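Local coordinates for PipY (Synechococcus elongatus, PDB 5NLC), which binds pyridoxal 5'-phosphate and is probably involved in keeping the cell's supply of this cofactor in balance, at residues T66-G71 against A206-V211; F85-S90 against Q147-M152. All coordinates share one frame; numbering follows the deposited sequence.

Contact 1: T66-G71 against A206-V211; sequences TWHLLG and ATWIRV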
loop_
_atom_site.group_PDB
_atom_site.type_symbol
_atom_site.label_atom_id
_atom_site.label_comp_id
_atom_site.label_asym_id
_atom_site.label_seq_id
_atom_site.Cartn_x
_atom_site.Cartn_y
_atom_site.Cartn_z
ATOM N N THR A 66 -3.795 9.232 7.762
ATOM C CA THR A 66 -2.668 8.629 7.140
ATOM C C THR A 66 -2.923 8.420 5.624
ATOM O O THR A 66 -3.928 7.788 5.259
ATOM C CB THR A 66 -2.380 7.300 7.820
ATOM O OG1 THR A 66 -2.090 7.531 9.179
ATOM C CG2 THR A 66 -1.228 6.585 7.227
ATOM N N TRP A 67 -2.051 9.018 4.766
ATOM C CA TRP A 67 -2.174 8.920 3.329
ATOM C C TRP A 67 -1.248 7.829 2.752
ATOM O O TRP A 67 -0.024 7.806 3.051
ATOM C CB TRP A 67 -1.771 10.227 2.676
ATOM C CG TRP A 67 -2.815 11.333 2.875
ATOM C CD1 TRP A 67 -2.788 12.355 3.790
ATOM C CD2 TRP A 67 -4.022 11.452 2.187
ATOM N NE1 TRP A 67 -3.925 13.117 3.681
ATOM C CE2 TRP A 67 -4.692 12.596 2.680
ATOM C CE3 TRP A 67 -4.628 10.708 1.164
ATOM C CZ2 TRP A 67 -5.956 13.025 2.163
ATOM C CZ3 TRP A 67 -5.881 11.184 0.641
ATOM C CH2 TRP A 67 -6.530 12.274 1.179
ATOM N N HIS A 68 -1.825 7.039 1.876
ATOM C CA HIS A 68 -1.184 5.871 1.259
ATOM C C HIS A 68 -1.174 6.079 -0.246
ATOM O O HIS A 68 -2.257 6.353 -0.834
ATOM C CB HIS A 68 -2.017 4.624 1.557
ATOM C CG HIS A 68 -2.046 4.230 3.004
ATOM N ND1 HIS A 68 -1.305 3.187 3.493
ATOM C CD2 HIS A 68 -2.703 4.738 4.062
ATOM C CE1 HIS A 68 -1.483 3.087 4.798
ATOM N NE2 HIS A 68 -2.380 3.976 5.162
ATOM N N LEU A 69 -0.017 5.930 -0.897
ATOM C CA LEU A 69 0.050 5.929 -2.322
ATOM C C LEU A 69 0.023 4.488 -2.788
ATOM O O LEU A 69 0.849 3.667 -2.409
ATOM C CB LEU A 69 1.331 6.667 -2.811
ATOM C CG LEU A 69 1.581 6.591 -4.304
ATOM C CD1 LEU A 69 0.444 7.275 -5.046
ATOM C CD2 LEU A 69 2.875 7.275 -4.668
ATOM N N LEU A 70 -0.945 4.183 -3.657
ATOM C CA LEU A 70 -1.223 2.848 -4.028
ATOM C C LEU A 70 -0.849 2.487 -5.463
ATOM O O LEU A 70 -0.869 1.310 -5.795
ATOM C CB LEU A 70 -2.713 2.592 -3.822
ATOM C CG LEU A 70 -3.237 2.774 -2.395
ATOM C CD1 LEU A 70 -4.758 2.592 -2.421
ATOM C CD2 LEU A 70 -2.528 1.878 -1.436
ATOM N N GLY A 71 -0.654 3.448 -6.342
ATOM C CA GLY A 71 -0.413 3.143 -7.721
ATOM C C GLY A 71 1.024 3.433 -8.102
ATOM O O GLY A 71 1.844 3.823 -7.266
ATOM N N ALA A 206 -3.336 -10.932 4.727
ATOM C CA ALA A 206 -3.194 -9.460 4.434
ATOM C C ALA A 206 -3.277 -8.631 5.691
ATOM O O ALA A 206 -4.106 -8.898 6.588
ATOM C CB ALA A 206 -4.277 -8.950 3.474
ATOM N N THR A 207 -2.465 -7.621 5.769
ATOM C CA THR A 207 -2.603 -6.636 6.826
ATOM C C THR A 207 -3.173 -5.288 6.343
ATOM O O THR A 207 -3.615 -4.494 7.172
ATOM C CB THR A 207 -1.279 -6.408 7.540
ATOM O OG1 THR A 207 -0.312 -5.888 6.619
ATOM C CG2 THR A 207 -0.752 -7.769 8.230
ATOM N N TRP A 208 -3.083 -4.981 5.058
ATOM C CA TRP A 208 -3.636 -3.756 4.504
ATOM C C TRP A 208 -4.488 -4.177 3.329
ATOM O O TRP A 208 -3.937 -4.788 2.431
ATOM C CB TRP A 208 -2.542 -2.843 3.932
ATOM C CG TRP A 208 -1.646 -2.172 4.897
ATOM C CD1 TRP A 208 -0.303 -2.378 4.995
ATOM C CD2 TRP A 208 -1.944 -1.057 5.779
ATOM N NE1 TRP A 208 0.255 -1.474 5.877
ATOM C CE2 TRP A 208 -0.734 -0.692 6.420
ATOM C CE3 TRP A 208 -3.091 -0.361 6.107
ATOM C CZ2 TRP A 208 -0.674 0.320 7.388
ATOM C CZ3 TRP A 208 -3.028 0.695 7.062
ATOM C CH2 TRP A 208 -1.848 0.985 7.710
ATOM N N ILE A 209 -5.789 -3.869 3.325
ATOM C CA ILE A 209 -6.607 -4.043 2.149
ATOM C C ILE A 209 -7.104 -2.687 1.608
ATOM O O ILE A 209 -7.137 -1.711 2.341
ATOM C CB ILE A 209 -7.810 -4.989 2.382
ATOM C CG1 ILE A 209 -8.766 -4.437 3.445
ATOM C CG2 ILE A 209 -7.282 -6.355 2.806
ATOM C CD1 ILE A 209 -10.040 -5.204 3.585
ATOM N N ARG A 210 -7.538 -2.678 0.369
ATOM C CA ARG A 210 -7.864 -1.438 -0.393
ATOM C C ARG A 210 -9.284 -1.510 -0.845
ATOM O O ARG A 210 -9.597 -2.333 -1.709
ATOM C CB ARG A 210 -7.007 -1.280 -1.700
ATOM C CG ARG A 210 -5.566 -1.426 -1.502
ATOM C CD ARG A 210 -4.664 -1.239 -2.736
ATOM N NE ARG A 210 -4.767 -2.191 -3.844
ATOM C CZ ARG A 210 -4.294 -3.432 -3.828
ATOM N NH1 ARG A 210 -3.746 -3.954 -2.725
ATOM N NH2 ARG A 210 -4.374 -4.166 -4.921
ATOM N N VAL A 211 -10.152 -0.644 -0.330
ATOM C CA VAL A 211 -11.554 -0.678 -0.720
ATOM C C VAL A 211 -12.053 0.729 -1.031
ATOM O O VAL A 211 -11.656 1.671 -0.373
ATOM C CB VAL A 211 -12.409 -1.300 0.404
ATOM C CG1 VAL A 211 -12.048 -2.755 0.638
ATOM C CG2 VAL A 211 -12.138 -0.573 1.710
#
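H68 points its imidazole edge at the indole of W208 inside the modified TIM barrel of this fold type III protein. Strands 66-69 and 208-211 are not neighbours in the sheet. Two strands, 43-46 and 20-24, stand between them, so only side chains meet. The H68 and W208 rings form an edge-to-face pair. The H68 ring and the six-membered ring of W208 have centroids 4.7 Å apart, with planes at 64°. H68 CE1 makes the touch, 3.6 Å from W208 CH2 and off-centre over the indole face. With CG anti to the carbonyl carbon (chi1 -67°), the imidazole of H68 reaches into the barrel. Its rotation is set by two hydrogen bonds, one between ND1 and H89 NE2 and one between NE2 and H43 ND1. A leucine in place of W208 would probably deprive the H68 edge of its flat partner and open a gap in the barrel interior beside H68. Two residues further on, the chain has left strand 66-69, and L70 packs its side chain against R210. This pair sits at the cofactor site: R210 binds pyridoxal 5'-phosphate, and L70 also touches N47, another binding residue. No cofactor is bound here. The two side chains lie alongside each other, running opposite ways. Both methyls of L70 meet one methylene: R210 CD lies 3.8 Å from L70 CD1 and 4.0 Å from L70 CD2.

Contact 2: F85-S90 against Q147-M152; sequences FDWIHS and QIRGLM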
loop_
_atom_site.group_PDB
_atom_site.type_symbol
_atom_site.label_atom_id
_atom_site.label_comp_id
_atom_site.label_asym_id
_atom_site.label_seq_id
_atom_site.Cartn_x
_atom_site.Cartn_y
_atom_site.Cartn_z
ATOM N N PHE A 85 2.994 11.686 1.167
ATOM C CA PHE A 85 2.437 10.416 1.593
ATOM C C PHE A 85 3.166 9.907 2.823
ATOM O O PHE A 85 4.381 10.003 2.947
ATOM C CB PHE A 85 2.494 9.429 0.435
ATOM C CG PHE A 85 1.460 9.734 -0.654
ATOM C CD1 PHE A 85 0.176 9.243 -0.551
ATOM C CD2 PHE A 85 1.787 10.489 -1.733
ATOM C CE1 PHE A 85 -0.787 9.535 -1.506
ATOM C CE2 PHE A 85 0.865 10.802 -2.710
ATOM C CZ PHE A 85 -0.431 10.320 -2.610
ATOM N N ASP A 86 2.446 9.264 3.693
ATOM C CA ASP A 86 2.989 8.563 4.854
ATOM C C ASP A 86 3.494 7.139 4.480
ATOM O O ASP A 86 4.507 6.694 4.990
ATOM C CB ASP A 86 1.859 8.486 5.906
ATOM C CG ASP A 86 1.377 9.874 6.303
ATOM O OD1 ASP A 86 2.277 10.604 6.795
ATOM O OD2 ASP A 86 0.214 10.257 6.002
ATOM N N TRP A 87 2.752 6.473 3.612
ATOM C CA TRP A 87 3.003 5.143 3.093
ATOM C C TRP A 87 3.046 5.180 1.585
ATOM O O TRP A 87 2.152 5.813 0.923
ATOM C CB TRP A 87 1.881 4.140 3.453
ATOM C CG TRP A 87 1.920 3.646 4.856
ATOM C CD1 TRP A 87 1.472 4.305 5.923
ATOM C CD2 TRP A 87 2.421 2.389 5.337
ATOM N NE1 TRP A 87 1.680 3.582 7.068
ATOM C CE2 TRP A 87 2.241 2.386 6.728
ATOM C CE3 TRP A 87 3.018 1.282 4.734
ATOM C CZ2 TRP A 87 2.681 1.337 7.548
ATOM C CZ3 TRP A 87 3.382 0.194 5.549
ATOM C CH2 TRP A 87 3.273 0.264 6.921
ATOM N N ILE A 88 4.031 4.476 1.028
ATOM C CA ILE A 88 4.104 4.278 -0.413
ATOM C C ILE A 88 4.150 2.784 -0.644
ATOM O O ILE A 88 5.127 2.142 -0.251
ATOM C CB ILE A 88 5.343 4.989 -1.019
ATOM C CG1 ILE A 88 5.306 6.463 -0.708
ATOM C CG2 ILE A 88 5.432 4.644 -2.507
ATOM C CD1 ILE A 88 6.576 7.201 -1.059
ATOM N N HIS A 89 3.082 2.218 -1.241
ATOM C CA HIS A 89 2.958 0.745 -1.384
ATOM C C HIS A 89 3.587 0.184 -2.633
ATOM O O HIS A 89 3.806 -1.010 -2.717
ATOM C CB HIS A 89 1.486 0.322 -1.328
ATOM C CG HIS A 89 0.844 0.586 -0.007
ATOM N ND1 HIS A 89 0.361 -0.433 0.782
ATOM C CD2 HIS A 89 0.589 1.745 0.671
ATOM C CE1 HIS A 89 -0.171 0.087 1.881
ATOM N NE2 HIS A 89 -0.059 1.403 1.839
ATOM N N SER A 90 3.947 1.005 -3.604
ATOM C CA SER A 90 4.226 0.539 -4.922
ATOM C C SER A 90 5.688 0.664 -5.216
ATOM O O SER A 90 6.084 1.093 -6.306
ATOM C CB SER A 90 3.430 1.382 -5.903
ATOM O OG SER A 90 3.599 2.792 -5.642
ATOM N N GLN A 147 11.418 3.429 5.788
ATOM C CA GLN A 147 11.046 2.317 6.693
ATOM C C GLN A 147 10.391 1.284 5.839
ATOM O O GLN A 147 9.210 1.418 5.511
ATOM C CB GLN A 147 10.103 2.757 7.822
ATOM C CG GLN A 147 10.718 3.801 8.769
ATOM C CD GLN A 147 9.654 4.437 9.629
ATOM O OE1 GLN A 147 9.254 3.851 10.599
ATOM N NE2 GLN A 147 9.114 5.581 9.205
ATOM N N ILE A 148 11.150 0.273 5.441
ATOM C CA ILE A 148 10.567 -0.834 4.600
ATOM C C ILE A 148 9.753 -1.725 5.517
ATOM O O ILE A 148 10.303 -2.218 6.486
ATOM C CB ILE A 148 11.682 -1.595 3.857
ATOM C CG1 ILE A 148 12.343 -0.655 2.865
ATOM C CG2 ILE A 148 11.074 -2.791 3.086
ATOM C CD1 ILE A 148 13.691 -1.181 2.384
ATOM N N ARG A 149 8.448 -1.918 5.270
ATOM C CA ARG A 149 7.618 -2.608 6.253
ATOM C C ARG A 149 6.942 -3.850 5.711
ATOM O O ARG A 149 6.309 -4.580 6.485
ATOM C CB ARG A 149 6.517 -1.633 6.742
ATOM C CG ARG A 149 7.070 -0.432 7.498
ATOM C CD ARG A 149 7.928 -0.801 8.701
ATOM N NE ARG A 149 7.175 -1.673 9.568
ATOM C CZ ARG A 149 6.147 -1.273 10.328
ATOM N NH1 ARG A 149 5.523 -2.200 11.069
ATOM N NH2 ARG A 149 5.750 0.039 10.383
ATOM N N GLY A 150 7.092 -4.119 4.437
ATOM C CA GLY A 150 6.423 -5.324 3.851
ATOM C C GLY A 150 6.366 -5.406 2.365
ATOM O O GLY A 150 7.122 -4.766 1.720
ATOM N N LEU A 151 5.436 -6.263 1.841
ATOM C CA LEU A 151 5.293 -6.527 0.445
ATOM C C LEU A 151 3.904 -6.121 0.002
ATOM O O LEU A 151 2.971 -6.241 0.814
ATOM C CB LEU A 151 5.441 -8.029 0.120
ATOM C CG LEU A 151 6.738 -8.692 0.449
ATOM C CD1 LEU A 151 6.702 -10.083 -0.202
ATOM C CD2 LEU A 151 7.910 -7.876 -0.061
ATOM N N MET A 152 3.810 -5.615 -1.228
ATOM C CA MET A 152 2.554 -5.417 -1.910
ATOM C C MET A 152 2.467 -6.420 -3.081
ATOM O O MET A 152 3.360 -6.531 -3.856
ATOM C CB MET A 152 2.396 -4.002 -2.439
ATOM C CG MET A 152 1.042 -3.724 -3.111
ATOM S SD MET A 152 0.880 -2.124 -3.890
ATOM C CE MET A 152 -0.862 -1.848 -3.643
#
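The W87 indole and the R149 guanidinium lie obliquely to each other, their planes 44° apart. W87 CH2 sits over one face of the guanidinium, but the closest touch is to the aliphatic part of R149. R149 CB comes within 3.8 Å of W87 CH2, and R149 CG is next at 3.9 Å from the same atom. Away from R149, the W87 ring stacks on H68 and meets W208 edge-to-face. The H89 imidazole, the other flat group here, is directed off from strand 147-152. Its ND1 is hydrogen-bonded to S191 OG and its NE2 to H68 ND1. It is H89 CB that meets M152.

W87, H89 and M152 are buried in the barrel, while R149 is partly exposed. Segments 87-90 and 147-152 run at 35° to each other. Strand 112-116 lies between them in the sheet, and no hydrogen bond joins the two segments. M152 closes the second half of the contact. Its CG is turned anti to the backbone N (chi1 -177°), which carries the thioether along H89. M152 SD lies 3.6 Å from H89 CB, and M152 CB lies 3.3 Å from H89 O. The M152 side chain also comes within about 4 Å of that of R210, a cofactor-binding residue.

R149 bends at chi2 and chi3. Its NH1 bonds to T188 OG1 and NE to R186 O. Those bonds fix the guanidinium, while CB and CG pack on the indole. Across the two segments the contact is therefore van der Waals packing: carbon on indole at R149, and the M152 thioether against H89 CB and its carbonyl oxygen. R149 NE and NH1 and both ring nitrogens of H89 bond to other parts of the chain.

How the contacts relate
The centres of contacts 1 and 2 are 9 Å apart. Along the chain the order is 66-71, 85-90, 147-152, 206-211, so contact 1 brackets contact 2. All four segments carry strands of the same parallel barrel sheet. Strands 66-69 and 87-91 are neighbours in it. Each contact instead bridges strands that are not adjacent, by way of side chains in the interior. The two also touch directly: G71 O lies 2.6 Å from S90 OG, a probable hydrogen bond. Together they pack the barrel interior and continue to the pyridoxal 5'-phosphate site, where R210 belongs to contact 1 and M152 of contact 2 lies close by.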